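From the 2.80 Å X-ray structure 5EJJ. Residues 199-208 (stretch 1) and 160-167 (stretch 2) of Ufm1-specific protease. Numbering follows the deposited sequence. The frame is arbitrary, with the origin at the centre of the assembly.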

# COMPACT_ATOMS: atom_id res chain seq x y z
N VAL A 199 5.72 -6.69 -11.26
CA VAL A 199 5.93 -7.93 -10.54
C VAL A 199 6.42 -9.04 -11.45
O VAL A 199 5.71 -9.40 -12.38
CB VAL A 199 4.60 -8.41 -9.95
CG1 VAL A 199 4.78 -9.69 -9.22
CG2 VAL A 199 4.04 -7.38 -9.01
N ILE A 200 7.61 -9.56 -11.20
CA ILE A 200 8.11 -10.78 -11.85
C ILE A 200 7.84 -12.01 -10.95
O ILE A 200 8.53 -12.22 -9.95
CB ILE A 200 9.64 -10.69 -12.09
CG1 ILE A 200 10.01 -9.36 -12.72
CG2 ILE A 200 10.16 -11.82 -12.96
CD1 ILE A 200 10.61 -8.40 -11.74
N GLU A 201 6.84 -12.82 -11.31
CA GLU A 201 6.50 -14.02 -10.53
C GLU A 201 7.39 -15.24 -10.83
O GLU A 201 7.60 -15.56 -11.98
CB GLU A 201 5.06 -14.40 -10.80
CG GLU A 201 4.56 -15.61 -10.04
CD GLU A 201 3.03 -15.61 -9.92
OE1 GLU A 201 2.42 -16.70 -10.10
OE2 GLU A 201 2.42 -14.53 -9.63
N PHE A 202 7.91 -15.91 -9.79
CA PHE A 202 8.70 -17.16 -9.96
C PHE A 202 8.08 -18.37 -9.27
O PHE A 202 7.22 -18.26 -8.39
CB PHE A 202 10.11 -17.04 -9.40
CG PHE A 202 10.95 -16.00 -10.05
CD1 PHE A 202 10.70 -14.65 -9.85
CD2 PHE A 202 12.05 -16.37 -10.80
CE1 PHE A 202 11.52 -13.68 -10.40
CE2 PHE A 202 12.90 -15.41 -11.38
CZ PHE A 202 12.63 -14.07 -11.18
N THR A 203 8.56 -19.55 -9.67
CA THR A 203 8.19 -20.78 -8.99
C THR A 203 9.36 -21.20 -8.11
O THR A 203 10.49 -21.28 -8.59
CB THR A 203 7.85 -21.88 -9.97
OG1 THR A 203 6.57 -21.61 -10.55
CG2 THR A 203 7.77 -23.20 -9.23
N ALA A 204 9.10 -21.41 -6.82
CA ALA A 204 10.20 -21.74 -5.92
C ALA A 204 10.34 -23.26 -5.81
O ALA A 204 9.35 -23.99 -5.67
CB ALA A 204 10.02 -21.11 -4.55
N MET A 205 11.58 -23.72 -5.90
CA MET A 205 11.85 -25.13 -6.05
C MET A 205 13.00 -25.58 -5.18
O MET A 205 13.76 -24.77 -4.69
CB MET A 205 12.14 -25.42 -7.50
CG MET A 205 10.93 -25.20 -8.34
SD MET A 205 11.20 -25.45 -10.07
CE MET A 205 12.82 -24.71 -10.27
N GLN A 206 13.13 -26.88 -5.03
CA GLN A 206 14.18 -27.43 -4.20
C GLN A 206 14.65 -28.75 -4.82
O GLN A 206 13.89 -29.40 -5.57
CB GLN A 206 13.56 -27.68 -2.85
CG GLN A 206 14.48 -28.07 -1.78
CD GLN A 206 13.72 -28.41 -0.54
OE1 GLN A 206 12.51 -28.69 -0.60
NE2 GLN A 206 14.40 -28.38 0.60
N SER A 207 15.89 -29.13 -4.52
CA SER A 207 16.44 -30.42 -4.94
C SER A 207 15.57 -31.59 -4.43
O SER A 207 15.09 -31.55 -3.29
CB SER A 207 17.88 -30.55 -4.44
OG SER A 207 18.44 -31.83 -4.69
N LEU A 208 15.36 -32.61 -5.27
CA LEU A 208 14.59 -33.79 -4.86
C LEU A 208 15.41 -34.70 -3.95
O LEU A 208 14.88 -35.61 -3.31
CB LEU A 208 14.06 -34.59 -6.06
CG LEU A 208 12.79 -34.08 -6.74
CD1 LEU A 208 12.34 -35.05 -7.79
CD2 LEU A 208 11.70 -33.93 -5.75
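Stretch 2 (160-167) FRFTYLNA

Apolar side chains meet on both faces of the sheet. On one face, Ala204 CB packs 3.7 Å from Tyr164 CD2. Phe202 CD2 lies 3.9 Å from Tyr164 CB, while Asn166 CB sits over one face of the Phe202 ring. On the other face, Met205 CE reaches Leu165 CB at 3.7 Å and Thr163 CG2 at 4.0 Å.

The strand part of stretch 2 runs antiparallel to that of stretch 1; Phe160 and Arg161 before it are in a 3-10 segment. Residues 163-166 run against 203-205, with 148° between their N-to-C directions and a closest axis approach of 4.7 Å. The extended backbones are joined by four hydrogen bonds. Thr203 pairs with Leu165: Thr203 N to Leu165 O is 2.8 Å, and Leu165 N to Thr203 O is 3.0 Å. Met205 pairs with Thr163: Met205 N to Thr163 O is 2.8 Å, and Thr163 N to Met205 O is 3.0 Å. Ala204 and Tyr164 form the non-hydrogen-bonded pair between them, with CA atoms 4.6 Å apart.

Polar groups lie toward the ends. Asn166 ND2 donates a hydrogen bond to Glu201 O at 2.9 Å, so a side chain extends the pairing beyond Leu165. At the other end, Gln206 NE2 approaches the Phe162 ring edge, 4.1 Å from Phe162 CE1. Beyond it, Ser207 CB lies over one face of the Arg161 guanidinium, 3.9 Å from Arg161 NH1.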

# COMPACT_ATOMS: atom_id res chain seq x y z
N PHE A 160 19.58 -21.38 1.27
CA PHE A 160 20.63 -21.18 0.26
C PHE A 160 20.57 -22.23 -0.87
O PHE A 160 21.32 -22.14 -1.84
CB PHE A 160 22.04 -21.08 0.89
CG PHE A 160 22.68 -22.40 1.20
CD1 PHE A 160 22.41 -23.07 2.39
CD2 PHE A 160 23.59 -22.99 0.30
CE1 PHE A 160 23.01 -24.31 2.68
CE2 PHE A 160 24.21 -24.23 0.58
CZ PHE A 160 23.91 -24.89 1.77
N ARG A 161 19.68 -23.19 -0.75
CA ARG A 161 19.59 -24.26 -1.72
C ARG A 161 18.31 -24.18 -2.59
O ARG A 161 18.10 -25.00 -3.50
CB ARG A 161 19.71 -25.61 -1.00
CG ARG A 161 20.04 -26.85 -1.89
CD ARG A 161 21.44 -26.82 -2.58
NE ARG A 161 21.82 -28.15 -3.10
CZ ARG A 161 21.45 -28.64 -4.29
NH1 ARG A 161 20.67 -27.93 -5.10
NH2 ARG A 161 21.84 -29.86 -4.65
N PHE A 162 17.46 -23.19 -2.35
CA PHE A 162 16.27 -23.03 -3.17
C PHE A 162 16.63 -22.44 -4.53
O PHE A 162 17.65 -21.78 -4.70
CB PHE A 162 15.26 -22.10 -2.51
CG PHE A 162 14.76 -22.58 -1.19
CD1 PHE A 162 14.96 -23.88 -0.78
CD2 PHE A 162 14.06 -21.71 -0.36
CE1 PHE A 162 14.47 -24.30 0.45
CE2 PHE A 162 13.57 -22.13 0.86
CZ PHE A 162 13.78 -23.42 1.27
N THR A 163 15.75 -22.64 -5.50
CA THR A 163 15.93 -22.16 -6.86
C THR A 163 14.62 -21.52 -7.29
O THR A 163 13.53 -22.03 -7.00
CB THR A 163 16.24 -23.33 -7.79
OG1 THR A 163 17.54 -23.84 -7.46
CG2 THR A 163 16.21 -22.91 -9.27
N TYR A 164 14.71 -20.38 -7.96
CA TYR A 164 13.50 -19.70 -8.38
C TYR A 164 13.51 -19.61 -9.89
O TYR A 164 14.53 -19.26 -10.51
CB TYR A 164 13.37 -18.30 -7.74
CG TYR A 164 13.49 -18.29 -6.23
CD1 TYR A 164 14.75 -18.23 -5.62
CD2 TYR A 164 12.36 -18.35 -5.41
CE1 TYR A 164 14.87 -18.22 -4.26
CE2 TYR A 164 12.47 -18.35 -4.04
CZ TYR A 164 13.74 -18.29 -3.47
OH TYR A 164 13.86 -18.27 -2.11
N LEU A 165 12.37 -19.91 -10.49
CA LEU A 165 12.33 -20.11 -11.92
C LEU A 165 11.11 -19.43 -12.54
O LEU A 165 10.00 -19.61 -12.06
CB LEU A 165 12.27 -21.60 -12.18
CG LEU A 165 12.58 -21.98 -13.62
CD1 LEU A 165 14.12 -22.02 -13.81
CD2 LEU A 165 11.86 -23.30 -13.96
N ASN A 166 11.34 -18.64 -13.59
CA ASN A 166 10.24 -18.09 -14.39
C ASN A 166 10.37 -18.69 -15.77
O ASN A 166 11.39 -18.49 -16.44
CB ASN A 166 10.30 -16.56 -14.48
CG ASN A 166 9.20 -15.98 -15.39
OD1 ASN A 166 9.26 -16.09 -16.61
ND2 ASN A 166 8.19 -15.35 -14.79
N ALA A 167 9.35 -19.41 -16.22
CA ALA A 167 9.45 -20.15 -17.47
C ALA A 167 9.11 -19.31 -18.70
O ALA A 167 9.77 -19.45 -19.74
CB ALA A 167 8.60 -21.41 -17.41